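Local coordinates for putative uncharacterized protein (Coprinopsis cinerea, PDB 3W9A) that probably hydrolyses beta-glucans, as the catalytic beta-jelly-roll domain of a family 131 glycoside hydrolase from a mushroom-forming fungus, at residues 111-115 / 204-208; 67-71 / 207-211; 119-123 / 190-194; 42-48 / 60-65; 134-138 / 148-152. All blocks are in the same frame, centred on the assembly; numbering follows the deposited sequence.

The five contacts of this domain sample both antiparallel sheets of its beta-jelly roll and the loops between. Along the chain contact 4 closes first, within the sheet that holds strands 44-47 and 61-66. Contacts 1 and 2 share V207 and N208, with centres about 10 Å apart. Contacts 3 and 5 fall in the chain between the two halves of contact 1; contacts 1 and 5 belong to the other sheet, centres about 15 Å apart. The centres of contacts 3 and 4 are about 26 Å apart, on opposite sides of the chain centre. T69 of contact 2 meets R42 and Y43 of contact 4. Contacts 1, 2 and 3 thus join chain-distant segments, whereas 4 and 5 are local strand pairs.

Contact 1 of 5, residues 111-115 / 204-208; sequences TLEHQ and LRIVN
The imidazole of H114 and the guanidinium of R205 each carry an aliphatic partner on one face. CG of R205 lies over the H114 ring, 3.8 Å from its centroid, in a CH-pi contact offset toward the rim. The two side chains run side by side in the same direction, yet their flat ends stand 87° apart. Over the centre of the guanidinium sits CD1 of L112, 3.4 Å from R205 CZ, while the edge of that group is filled from its own segment: NE and NH2 both grip V207 O, each at 2.9 Å and within the guanidinium plane. This double hold fixes the rotation of the arginine head and offers its face to L112. The other leucine branch, CD2, rests 3.7 Å from V207 CB.

Beyond the contact, E213 OE2 takes both a hydrogen bond from H114 NE2 and a salt bridge from R205 NH1, so one carboxylate oxygen joins the two side chains that already pack together. Q115 and L204 form a hydrogen-bonded antiparallel pair, with Q115 N to L204 O at 2.9 Å. On the side of the sheet shared by Q115 and L204, Q115 NE2 donates to E113 OE2, which also meets K127 in a salt bridge. Toward E113 the strands come apart: I206 N reaches E113 O only weakly, at 3.4 Å, and a water continues the link from E113 O to V207 N. The antiparallel ladder thus stops where strand 114-119 begins and strand 203-205 ends, in one sheet of the beta-jelly roll.

Contact 2 of 5, residues 67-71 / 207-211; sequences DTTAT and VNRNP
The amide of N208 reaches across to T68, whose carbonyl belongs to a type I beta turn spanning D67 to A70. N208 ND2 donates to T68 O over 3.2 Å in a nearly straight bond of 165°; the acceptor lies close to the amide plane, but the nitrogen approaches somewhat tilted from the carbonyl plane. With CG anti to the backbone N (chi1 -178°), the asparagine is stretched out far enough for this, and its OD1 comes to rest 3.3 Å from T68 CB. The T68 methyl lies against both this OD1 and the backbone of the opposite loop, where CG2 comes 3.2 Å from N210 N, beside R209 C. T71 CG2 packs on the amide nitrogen of N208 from just after the turn.

The same ND2 has its stronger partner outside, the carbonyl of Q75, which makes the amide a clamp between two parts of the loop following strand 61-66. Without the amide, as with an alanine here, both carbonyls are likely to lose this donor and the two surface loops to be less firmly joined.

Behind this first shell the turn is braced by D67, which forms an Asx turn: its OD1 accepts from T69 N at 2.9 Å and from T69 OG1 at 2.6 Å.

Contact 3 of 5, residues 119-123 / 190-194; sequences FESHF and ANTFT
A type I beta turn from F119 to H122, joining strands 114-119 and 124-128, is followed by F123, whose ring faces the loop that carries T192. CA of T192 stands over the centre of the ring, 3.5 Å from the centroid and 3° off its normal, in a CH-pi contact. A chi1 of 80°, with CG between the backbone N and the carbonyl carbon, points the ring there, and T192 CG2 closes on CE1 at 3.6 Å. N191 O approaches F123 CB to 3.0 Å, and A190 CB lies 4.1 Å from F123 CD1. Within its own segment, F123 directs CE2 onto a face of the F119 ring, while S121 OG sits at the F123 edge. F119 in turn crosses to T194, its CE1 4.0 Å from CB.

Water supplies a polar link: one molecule accepts from S121 OG at 2.7 Å and donates to N191 O and F193 O. Were F123 cut back to an alanine, a gap would probably open against T192 and the F119 face would lose this cover.

The two loops meet where the sheets come together: I163 of strand 157-164 in one sheet touches F119, F123 and T192, and F199 of strand 199-201 in the other meets the F119 ring.

Contact 4 of 5, residues 42-48 / 60-65; sequences RYLNLDP and RGLKVT
N45 O takes the shortest bond of this contact, 2.7 Å from K63 N and nearly along the C=O axis. It belongs to an antiparallel strand pair in one sheet of the jelly roll, strand 44-47 against strand 61-65, whose directions differ by 153°. N45 N returns the bond to K63 O at 3.1 Å, completing a hydrogen-bonded pair. The ladder goes on to the D47-G61 pair, where G61 N reaches D47 O at 3.0 Å from above the carbonyl plane and the return bond is weak.

In the alternating non-hydrogen-bonded pairs, L44-V64 and L46-L62, side chains on one side of the sheet form an apolar row. L62 has CG anti to the backbone N (chi1 179°), which carries CD1 toward the other strand; it lies 3.9 Å from L44 CD2 and a little farther from L46 CD2. L44 CD2 also touches V64 CG2, and F18 of the short helix 15-18 packs on L44, L46 and L62. At the end of the row the aliphatic part of R60 takes over, its CD 3.7 Å from L46 CB, while its NH1 is bound by the carbonyls of F9 and N10.

Past the last strand pair, T65 N donates to Y43 O. T65 sets CB and CG2 against R42 O, while OG1 pairs with D214. Its carbonyl comes back to the tyrosine: T65 O sits at the ring edge of Y43, in plane and 3.6 Å from CD1.

Contact 5 of 5, residues 134-138 / 148-152; sequences PSNLG and STPFT
N136 turns its amide toward the neighbouring strand by setting CG anti to its carbonyl carbon (chi1 -75°), and S148 swings OG between its own backbone N and carbonyl carbon (chi1 77°), so the two groups meet across a beta hairpin. N136 ND2 donates to S148 OG at 3.1 Å, almost straight at 173°, with the serine oxygen in the amide plane. The other amide atom, OD1, lies 3.4 Å from P150 CA, and the amide thus lies along the opposite strand.

The hairpin pairs strands 136-141 and 144-150 in antiparallel fashion. L137 N binds T149 O at 2.8 Å, and T149 N answers to L137 O. P150 falls in a non-hydrogen-bonded pair with N136, so its missing N-H costs no rung; beyond it, F151 N picks up S135 O at 3.1 Å as the chain leaves the strand through an inverse gamma turn centred on F151.

The F151 ring lies beside L137, whose CD2 sits over one face, 4.1 Å from F151 CD2 and toward the rim. Y128 and W215 also meet this ring, joining the hairpin to the body of the domain. Farther along, S148 CB packs against the glycine backbone, 3.7 Å from G138 CA.

Contact 1 of 5, residues 111-115 / 204-208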
# COMPACT_ATOMS: atom_id res chain seq x y z
N THR A 111 18.29 5.93 -4.66
CA THR A 111 18.91 7.23 -4.36
C THR A 111 17.87 8.34 -4.10
O THR A 111 18.25 9.45 -3.77
CB THR A 111 19.85 7.67 -5.51
OG1 THR A 111 19.09 8.00 -6.69
CG2 THR A 111 20.85 6.56 -5.85
N LEU A 112 16.58 8.04 -4.25
CA LEU A 112 15.52 9.04 -4.18
C LEU A 112 14.46 8.67 -3.16
O LEU A 112 14.16 7.49 -2.98
CB LEU A 112 14.84 9.16 -5.54
CG LEU A 112 15.68 9.73 -6.68
CD1 LEU A 112 14.86 9.75 -7.95
CD2 LEU A 112 16.17 11.13 -6.35
N GLU A 113 13.89 9.68 -2.50
CA GLU A 113 12.90 9.44 -1.45
C GLU A 113 11.55 9.04 -2.03
O GLU A 113 11.08 9.68 -2.97
CB GLU A 113 12.71 10.68 -0.57
CG GLU A 113 11.69 10.44 0.54
CD GLU A 113 11.57 11.59 1.51
OE1 GLU A 113 12.45 12.47 1.53
OE2 GLU A 113 10.56 11.62 2.24
N HIS A 114 10.95 7.98 -1.45
CA HIS A 114 9.61 7.49 -1.78
C HIS A 114 8.80 7.38 -0.52
O HIS A 114 9.34 7.01 0.52
CB HIS A 114 9.64 6.07 -2.35
CG HIS A 114 10.52 5.91 -3.53
ND1 HIS A 114 11.89 5.92 -3.42
CD2 HIS A 114 10.24 5.72 -4.83
CE1 HIS A 114 12.42 5.76 -4.61
NE2 HIS A 114 11.44 5.63 -5.49
N GLN A 115 7.52 7.67 -0.63
CA GLN A 115 6.57 7.41 0.45
C GLN A 115 5.50 6.50 -0.12
O GLN A 115 4.93 6.77 -1.19
CB GLN A 115 5.95 8.72 0.94
CG GLN A 115 6.92 9.62 1.68
CD GLN A 115 6.67 11.09 1.45
OE1 GLN A 115 5.54 11.51 1.24
NE2 GLN A 115 7.74 11.89 1.46
N LEU A 204 4.34 7.70 -3.89
CA LEU A 204 4.78 9.05 -4.18
C LEU A 204 6.28 9.02 -4.22
O LEU A 204 6.92 8.44 -3.32
CB LEU A 204 4.29 10.02 -3.09
CG LEU A 204 4.73 11.50 -3.15
CD1 LEU A 204 3.68 12.32 -2.42
CD2 LEU A 204 6.10 11.74 -2.51
N ARG A 205 6.85 9.63 -5.26
CA ARG A 205 8.28 9.97 -5.27
C ARG A 205 8.46 11.48 -5.48
O ARG A 205 7.85 12.07 -6.38
CB ARG A 205 9.02 9.21 -6.37
CG ARG A 205 10.50 9.08 -6.08
CD ARG A 205 11.22 8.35 -7.20
NE ARG A 205 11.50 9.23 -8.31
CZ ARG A 205 11.97 8.84 -9.49
NH1 ARG A 205 12.22 7.55 -9.75
NH2 ARG A 205 12.20 9.75 -10.41
N ILE A 206 9.32 12.10 -4.67
CA ILE A 206 9.48 13.55 -4.70
C ILE A 206 10.15 14.00 -6.00
O ILE A 206 9.62 14.86 -6.69
CB ILE A 206 10.22 14.11 -3.47
CG1 ILE A 206 9.40 13.88 -2.19
CG2 ILE A 206 10.48 15.62 -3.59
CD1 ILE A 206 10.19 14.09 -0.92
N VAL A 207 11.31 13.43 -6.33
CA VAL A 207 12.07 13.85 -7.52
C VAL A 207 11.48 13.25 -8.79
O VAL A 207 11.30 12.04 -8.88
CB VAL A 207 13.55 13.46 -7.41
CG1 VAL A 207 14.30 13.75 -8.71
CG2 VAL A 207 14.19 14.22 -6.26
N ASN A 208 11.17 14.10 -9.77
CA ASN A 208 10.56 13.67 -11.02
C ASN A 208 11.61 13.49 -12.12
O ASN A 208 12.27 14.45 -12.54
CB ASN A 208 9.54 14.72 -11.44
CG ASN A 208 8.80 14.36 -12.71
OD1 ASN A 208 9.38 13.86 -13.69
ND2 ASN A 208 7.50 14.63 -12.72
O HOH W 1 12.54 11.71 -4.50

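Contact 2 of 5, residues 67-71 / 207-211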
# COMPACT_ATOMS: atom_id res chain seq x y z
N ASP A 67 5.67 7.50 -13.59
CA ASP A 67 6.64 8.01 -14.55
C ASP A 67 6.60 9.52 -14.49
O ASP A 67 5.91 10.09 -13.63
CB ASP A 67 6.40 7.46 -15.97
CG ASP A 67 5.10 7.93 -16.60
OD1 ASP A 67 4.44 8.87 -16.10
OD2 ASP A 67 4.72 7.33 -17.61
N THR A 68 7.33 10.17 -15.40
CA THR A 68 7.44 11.62 -15.39
C THR A 68 6.12 12.33 -15.65
O THR A 68 5.97 13.47 -15.28
CB THR A 68 8.48 12.15 -16.41
OG1 THR A 68 8.06 11.86 -17.74
CG2 THR A 68 9.80 11.56 -16.16
N THR A 69 5.14 11.64 -16.24
CA THR A 69 3.82 12.23 -16.45
C THR A 69 2.85 12.03 -15.28
O THR A 69 1.70 12.47 -15.36
CB THR A 69 3.14 11.66 -17.69
OG1 THR A 69 2.66 10.32 -17.41
CG2 THR A 69 4.10 11.67 -18.89
N ALA A 70 3.29 11.36 -14.21
CA ALA A 70 2.40 11.01 -13.09
C ALA A 70 2.31 12.15 -12.09
O ALA A 70 2.75 12.04 -10.95
CB ALA A 70 2.90 9.74 -12.41
N THR A 71 1.76 13.26 -12.53
CA THR A 71 1.86 14.50 -11.80
C THR A 71 0.43 14.96 -11.54
O THR A 71 -0.34 15.13 -12.49
CB THR A 71 2.66 15.52 -12.63
OG1 THR A 71 2.17 15.58 -13.96
CG2 THR A 71 4.10 15.11 -12.71
N VAL A 207 11.31 13.43 -6.33
CA VAL A 207 12.07 13.85 -7.52
C VAL A 207 11.48 13.25 -8.79
O VAL A 207 11.30 12.04 -8.88
CB VAL A 207 13.55 13.46 -7.41
CG1 VAL A 207 14.30 13.75 -8.71
CG2 VAL A 207 14.19 14.22 -6.26
N ASN A 208 11.17 14.10 -9.77
CA ASN A 208 10.56 13.67 -11.02
C ASN A 208 11.61 13.49 -12.12
O ASN A 208 12.27 14.45 -12.54
CB ASN A 208 9.54 14.72 -11.44
CG ASN A 208 8.80 14.36 -12.71
OD1 ASN A 208 9.38 13.86 -13.69
ND2 ASN A 208 7.50 14.63 -12.72
N ARG A 209 11.76 12.25 -12.56
CA ARG A 209 12.52 11.96 -13.78
C ARG A 209 12.33 10.51 -14.21
O ARG A 209 11.84 9.67 -13.45
CB ARG A 209 14.02 12.24 -13.59
CG ARG A 209 14.64 11.54 -12.39
CD ARG A 209 16.14 11.57 -12.54
NE ARG A 209 16.89 10.83 -11.51
CZ ARG A 209 17.57 11.39 -10.52
NH1 ARG A 209 17.58 12.70 -10.36
NH2 ARG A 209 18.25 10.63 -9.66
N ASN A 210 12.69 10.25 -15.47
CA ASN A 210 12.81 8.91 -15.99
C ASN A 210 14.00 8.20 -15.39
O ASN A 210 14.93 8.85 -14.89
CB ASN A 210 12.98 8.95 -17.50
CG ASN A 210 11.68 9.24 -18.23
OD1 ASN A 210 10.62 8.72 -17.87
ND2 ASN A 210 11.76 10.09 -19.25
N PRO A 211 14.01 6.86 -15.46
CA PRO A 211 13.00 5.98 -16.03
C PRO A 211 11.86 5.70 -15.06
O PRO A 211 11.92 6.13 -13.89
CB PRO A 211 13.81 4.71 -16.31
CG PRO A 211 14.82 4.67 -15.24
CD PRO A 211 15.16 6.10 -14.93

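Contact 3 of 5, residues 119-123 / 190-194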
# COMPACT_ATOMS: atom_id res chain seq x y z
N PHE A 119 -0.75 7.33 5.08
CA PHE A 119 -1.86 8.22 5.38
C PHE A 119 -1.46 9.63 5.00
O PHE A 119 -0.26 9.94 4.98
CB PHE A 119 -2.21 8.18 6.86
CG PHE A 119 -2.87 6.92 7.28
CD1 PHE A 119 -4.24 6.79 7.23
CD2 PHE A 119 -2.12 5.85 7.73
CE1 PHE A 119 -4.86 5.62 7.60
CE2 PHE A 119 -2.72 4.68 8.13
CZ PHE A 119 -4.09 4.56 8.07
N GLU A 120 -2.45 10.48 4.72
CA GLU A 120 -2.21 11.89 4.35
C GLU A 120 -1.26 12.59 5.32
O GLU A 120 -0.33 13.30 4.90
CB GLU A 120 -3.54 12.64 4.25
CG GLU A 120 -3.44 14.13 3.95
CD GLU A 120 -2.95 14.45 2.55
OE1 GLU A 120 -2.74 13.56 1.70
OE2 GLU A 120 -2.78 15.64 2.28
N SER A 121 -1.47 12.37 6.62
CA SER A 121 -0.66 12.99 7.67
C SER A 121 0.70 12.31 7.89
O SER A 121 1.50 12.76 8.70
CB SER A 121 -1.43 12.96 8.98
OG SER A 121 -1.51 11.62 9.47
N HIS A 122 0.92 11.20 7.19
CA HIS A 122 2.15 10.40 7.30
C HIS A 122 2.39 9.89 8.72
O HIS A 122 3.53 9.63 9.10
CB HIS A 122 3.35 11.20 6.81
CG HIS A 122 3.20 11.72 5.42
ND1 HIS A 122 3.52 10.97 4.31
CD2 HIS A 122 2.77 12.92 4.96
CE1 HIS A 122 3.28 11.69 3.22
NE2 HIS A 122 2.83 12.87 3.59
N PHE A 123 1.31 9.70 9.48
CA PHE A 123 1.48 9.24 10.85
C PHE A 123 2.03 7.81 10.83
O PHE A 123 2.68 7.39 11.79
CB PHE A 123 0.18 9.38 11.68
CG PHE A 123 -0.84 8.30 11.45
CD1 PHE A 123 -0.72 7.08 12.07
CD2 PHE A 123 -1.98 8.54 10.68
CE1 PHE A 123 -1.67 6.10 11.90
CE2 PHE A 123 -2.94 7.57 10.49
CZ PHE A 123 -2.79 6.34 11.10
N ALA A 190 1.39 7.96 17.87
CA ALA A 190 1.31 8.76 16.66
C ALA A 190 -0.05 9.41 16.60
O ALA A 190 -1.00 8.93 17.23
CB ALA A 190 1.54 7.90 15.42
N ASN A 191 -0.15 10.49 15.84
CA ASN A 191 -1.44 11.12 15.62
C ASN A 191 -2.19 10.33 14.54
O ASN A 191 -2.02 10.55 13.35
CB ASN A 191 -1.28 12.59 15.24
CG ASN A 191 -2.62 13.29 15.03
OD1 ASN A 191 -3.69 12.68 15.14
ND2 ASN A 191 -2.56 14.57 14.71
N THR A 192 -3.02 9.39 15.00
CA THR A 192 -3.65 8.40 14.13
C THR A 192 -4.94 8.86 13.46
O THR A 192 -5.69 8.03 12.96
CB THR A 192 -3.98 7.13 14.93
OG1 THR A 192 -4.75 7.51 16.09
CG2 THR A 192 -2.70 6.43 15.37
N PHE A 193 -5.21 10.17 13.44
CA PHE A 193 -6.44 10.63 12.86
C PHE A 193 -6.49 10.26 11.38
O PHE A 193 -5.56 10.52 10.62
CB PHE A 193 -6.65 12.14 12.99
CG PHE A 193 -7.87 12.61 12.24
CD1 PHE A 193 -9.14 12.38 12.75
CD2 PHE A 193 -7.76 13.20 10.98
CE1 PHE A 193 -10.27 12.77 12.05
CE2 PHE A 193 -8.88 13.59 10.28
CZ PHE A 193 -10.14 13.38 10.82
N THR A 194 -7.59 9.64 10.99
CA THR A 194 -7.92 9.49 9.58
C THR A 194 -9.37 9.90 9.36
O THR A 194 -10.21 9.69 10.23
CB THR A 194 -7.68 8.06 9.10
OG1 THR A 194 -8.23 7.90 7.80
CG2 THR A 194 -8.36 7.05 10.02
O HOH W 2 -4.38 11.05 7.84
O HOH W 3 -3.32 11.71 11.46

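Contact 4 of 5, residues 42-48 / 60-65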
# COMPACT_ATOMS: atom_id res chain seq x y z
N ARG A 42 -1.34 3.66 -18.18
CA ARG A 42 0.04 4.11 -17.96
C ARG A 42 0.46 3.96 -16.47
O ARG A 42 1.66 3.83 -16.17
CB ARG A 42 0.19 5.57 -18.38
CG ARG A 42 1.62 6.06 -18.44
CD ARG A 42 1.68 7.53 -18.82
NE ARG A 42 1.10 7.77 -20.13
CZ ARG A 42 0.92 8.98 -20.65
NH1 ARG A 42 1.25 10.07 -19.97
NH2 ARG A 42 0.39 9.10 -21.86
N TYR A 43 -0.52 3.94 -15.56
CA TYR A 43 -0.25 3.99 -14.12
C TYR A 43 -0.71 2.77 -13.32
O TYR A 43 -0.10 2.42 -12.30
CB TYR A 43 -0.91 5.23 -13.53
CG TYR A 43 -0.65 6.49 -14.32
CD1 TYR A 43 0.65 6.98 -14.50
CD2 TYR A 43 -1.70 7.19 -14.87
CE1 TYR A 43 0.88 8.14 -15.21
CE2 TYR A 43 -1.48 8.34 -15.60
CZ TYR A 43 -0.19 8.80 -15.78
OH TYR A 43 -0.01 9.96 -16.49
N LEU A 44 -1.78 2.14 -13.76
CA LEU A 44 -2.36 1.00 -13.05
C LEU A 44 -2.59 -0.17 -13.99
O LEU A 44 -3.27 -0.04 -14.99
CB LEU A 44 -3.68 1.41 -12.37
CG LEU A 44 -3.58 2.49 -11.29
CD1 LEU A 44 -4.97 2.92 -10.85
CD2 LEU A 44 -2.74 2.05 -10.08
N ASN A 45 -2.00 -1.31 -13.65
CA ASN A 45 -2.19 -2.53 -14.42
C ASN A 45 -2.40 -3.72 -13.51
O ASN A 45 -1.89 -3.78 -12.39
CB ASN A 45 -1.01 -2.76 -15.36
CG ASN A 45 -0.92 -1.70 -16.42
OD1 ASN A 45 -0.17 -0.72 -16.27
ND2 ASN A 45 -1.73 -1.83 -17.46
N LEU A 46 -3.14 -4.70 -14.03
CA LEU A 46 -3.61 -5.85 -13.28
C LEU A 46 -3.22 -7.14 -13.98
O LEU A 46 -3.31 -7.22 -15.21
CB LEU A 46 -5.13 -5.76 -13.15
CG LEU A 46 -5.67 -4.50 -12.47
CD1 LEU A 46 -6.90 -3.94 -13.18
CD2 LEU A 46 -5.96 -4.77 -11.00
N ASP A 47 -2.79 -8.15 -13.21
CA ASP A 47 -2.29 -9.41 -13.76
C ASP A 47 -2.13 -10.46 -12.67
O ASP A 47 -1.77 -10.13 -11.53
CB ASP A 47 -0.93 -9.18 -14.45
CG ASP A 47 -0.52 -10.30 -15.39
OD1 ASP A 47 0.23 -11.21 -14.97
OD2 ASP A 47 -0.97 -10.26 -16.55
N PRO A 48 -2.37 -11.73 -13.00
CA PRO A 48 -2.17 -12.78 -12.02
C PRO A 48 -0.74 -12.85 -11.48
O PRO A 48 -0.56 -13.20 -10.32
CB PRO A 48 -2.53 -14.06 -12.79
CG PRO A 48 -2.55 -13.67 -14.23
CD PRO A 48 -3.02 -12.25 -14.21
N ARG A 60 -5.72 -11.66 -8.85
CA ARG A 60 -4.64 -10.87 -9.44
C ARG A 60 -4.04 -9.87 -8.46
O ARG A 60 -4.53 -9.70 -7.35
CB ARG A 60 -5.12 -10.20 -10.72
CG ARG A 60 -6.24 -9.21 -10.52
CD ARG A 60 -6.79 -8.76 -11.86
NE ARG A 60 -7.57 -9.81 -12.49
CZ ARG A 60 -8.83 -10.11 -12.19
NH1 ARG A 60 -9.51 -9.44 -11.27
NH2 ARG A 60 -9.42 -11.11 -12.84
N GLY A 61 -2.93 -9.24 -8.87
CA GLY A 61 -2.35 -8.10 -8.14
C GLY A 61 -2.28 -6.83 -8.98
O GLY A 61 -2.60 -6.82 -10.17
N LEU A 62 -1.87 -5.74 -8.35
CA LEU A 62 -1.80 -4.44 -8.99
C LEU A 62 -0.36 -4.02 -9.19
O LEU A 62 0.42 -4.01 -8.24
CB LEU A 62 -2.50 -3.41 -8.13
CG LEU A 62 -2.50 -1.97 -8.64
CD1 LEU A 62 -3.40 -1.81 -9.87
CD2 LEU A 62 -2.96 -1.05 -7.54
N LYS A 63 -0.00 -3.70 -10.43
CA LYS A 63 1.27 -3.02 -10.71
C LYS A 63 1.01 -1.53 -10.69
O LYS A 63 0.23 -1.03 -11.49
CB LYS A 63 1.83 -3.40 -12.09
CG LYS A 63 3.29 -2.99 -12.25
CD LYS A 63 3.78 -2.83 -13.69
CE LYS A 63 3.19 -3.77 -14.69
NZ LYS A 63 3.93 -3.77 -15.99
N VAL A 64 1.67 -0.82 -9.79
CA VAL A 64 1.52 0.63 -9.69
C VAL A 64 2.72 1.22 -10.38
O VAL A 64 3.83 0.95 -9.99
CB VAL A 64 1.47 1.05 -8.19
CG1 VAL A 64 1.68 2.55 -8.03
CG2 VAL A 64 0.15 0.61 -7.57
N THR A 65 2.49 2.04 -11.42
CA THR A 65 3.60 2.67 -12.13
C THR A 65 3.60 4.19 -11.99
O THR A 65 2.59 4.86 -12.25
CB THR A 65 3.60 2.28 -13.65
OG1 THR A 65 3.74 0.87 -13.80
CG2 THR A 65 4.74 2.98 -14.41

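Contact 5 of 5, residues 134-138 / 148-152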
# COMPACT_ATOMS: atom_id res chain seq x y z
N PRO A 134 19.50 3.34 2.38
CA PRO A 134 18.49 3.76 1.41
C PRO A 134 17.92 2.62 0.55
O PRO A 134 16.82 2.76 0.01
CB PRO A 134 19.22 4.82 0.57
CG PRO A 134 20.68 4.55 0.78
CD PRO A 134 20.80 4.00 2.17
N SER A 135 18.63 1.49 0.46
CA SER A 135 18.11 0.30 -0.25
C SER A 135 17.22 -0.57 0.62
O SER A 135 16.79 -1.64 0.19
CB SER A 135 19.26 -0.55 -0.80
OG SER A 135 19.97 0.19 -1.76
N ASN A 136 16.95 -0.13 1.84
CA ASN A 136 15.97 -0.78 2.68
C ASN A 136 14.59 -0.17 2.52
O ASN A 136 14.42 1.03 2.30
CB ASN A 136 16.35 -0.71 4.16
CG ASN A 136 17.47 -1.67 4.52
OD1 ASN A 136 18.19 -2.15 3.67
ND2 ASN A 136 17.61 -1.95 5.81
N LEU A 137 13.60 -1.03 2.65
CA LEU A 137 12.23 -0.63 2.81
C LEU A 137 12.03 -0.39 4.31
O LEU A 137 12.05 -1.33 5.08
CB LEU A 137 11.33 -1.76 2.30
CG LEU A 137 9.82 -1.55 2.19
CD1 LEU A 137 9.49 -0.43 1.20
CD2 LEU A 137 9.14 -2.85 1.80
N GLY A 138 11.85 0.87 4.71
CA GLY A 138 11.60 1.21 6.10
C GLY A 138 10.15 1.53 6.40
O GLY A 138 9.47 2.16 5.60
N SER A 148 13.07 -1.81 9.25
CA SER A 148 13.47 -1.77 7.86
C SER A 148 14.07 -3.10 7.47
O SER A 148 14.45 -3.91 8.32
CB SER A 148 14.44 -0.59 7.58
OG SER A 148 15.76 -0.84 8.03
N THR A 149 14.12 -3.34 6.17
CA THR A 149 14.59 -4.61 5.67
C THR A 149 15.08 -4.38 4.25
O THR A 149 14.50 -3.55 3.52
CB THR A 149 13.48 -5.70 5.75
OG1 THR A 149 14.06 -7.01 5.68
CG2 THR A 149 12.46 -5.56 4.64
N PRO A 150 16.18 -5.04 3.86
CA PRO A 150 16.59 -4.91 2.47
C PRO A 150 15.43 -5.17 1.50
O PRO A 150 14.75 -6.18 1.62
CB PRO A 150 17.68 -5.97 2.35
CG PRO A 150 18.36 -5.91 3.69
CD PRO A 150 17.25 -5.66 4.68
N PHE A 151 15.20 -4.26 0.57
CA PHE A 151 14.08 -4.40 -0.36
C PHE A 151 14.50 -5.34 -1.51
O PHE A 151 14.78 -4.92 -2.63
CB PHE A 151 13.64 -3.01 -0.87
CG PHE A 151 12.28 -2.98 -1.56
CD1 PHE A 151 11.91 -1.87 -2.30
CD2 PHE A 151 11.39 -4.03 -1.46
CE1 PHE A 151 10.67 -1.81 -2.92
CE2 PHE A 151 10.16 -3.99 -2.10
CZ PHE A 151 9.80 -2.88 -2.82
N THR A 152 14.54 -6.64 -1.20
CA THR A 152 14.99 -7.67 -2.12
C THR A 152 14.03 -7.81 -3.29
O THR A 152 12.82 -7.92 -3.09
CB THR A 152 15.09 -9.03 -1.41
OG1 THR A 152 15.74 -8.89 -0.14
CG2 THR A 152 15.90 -10.00 -2.25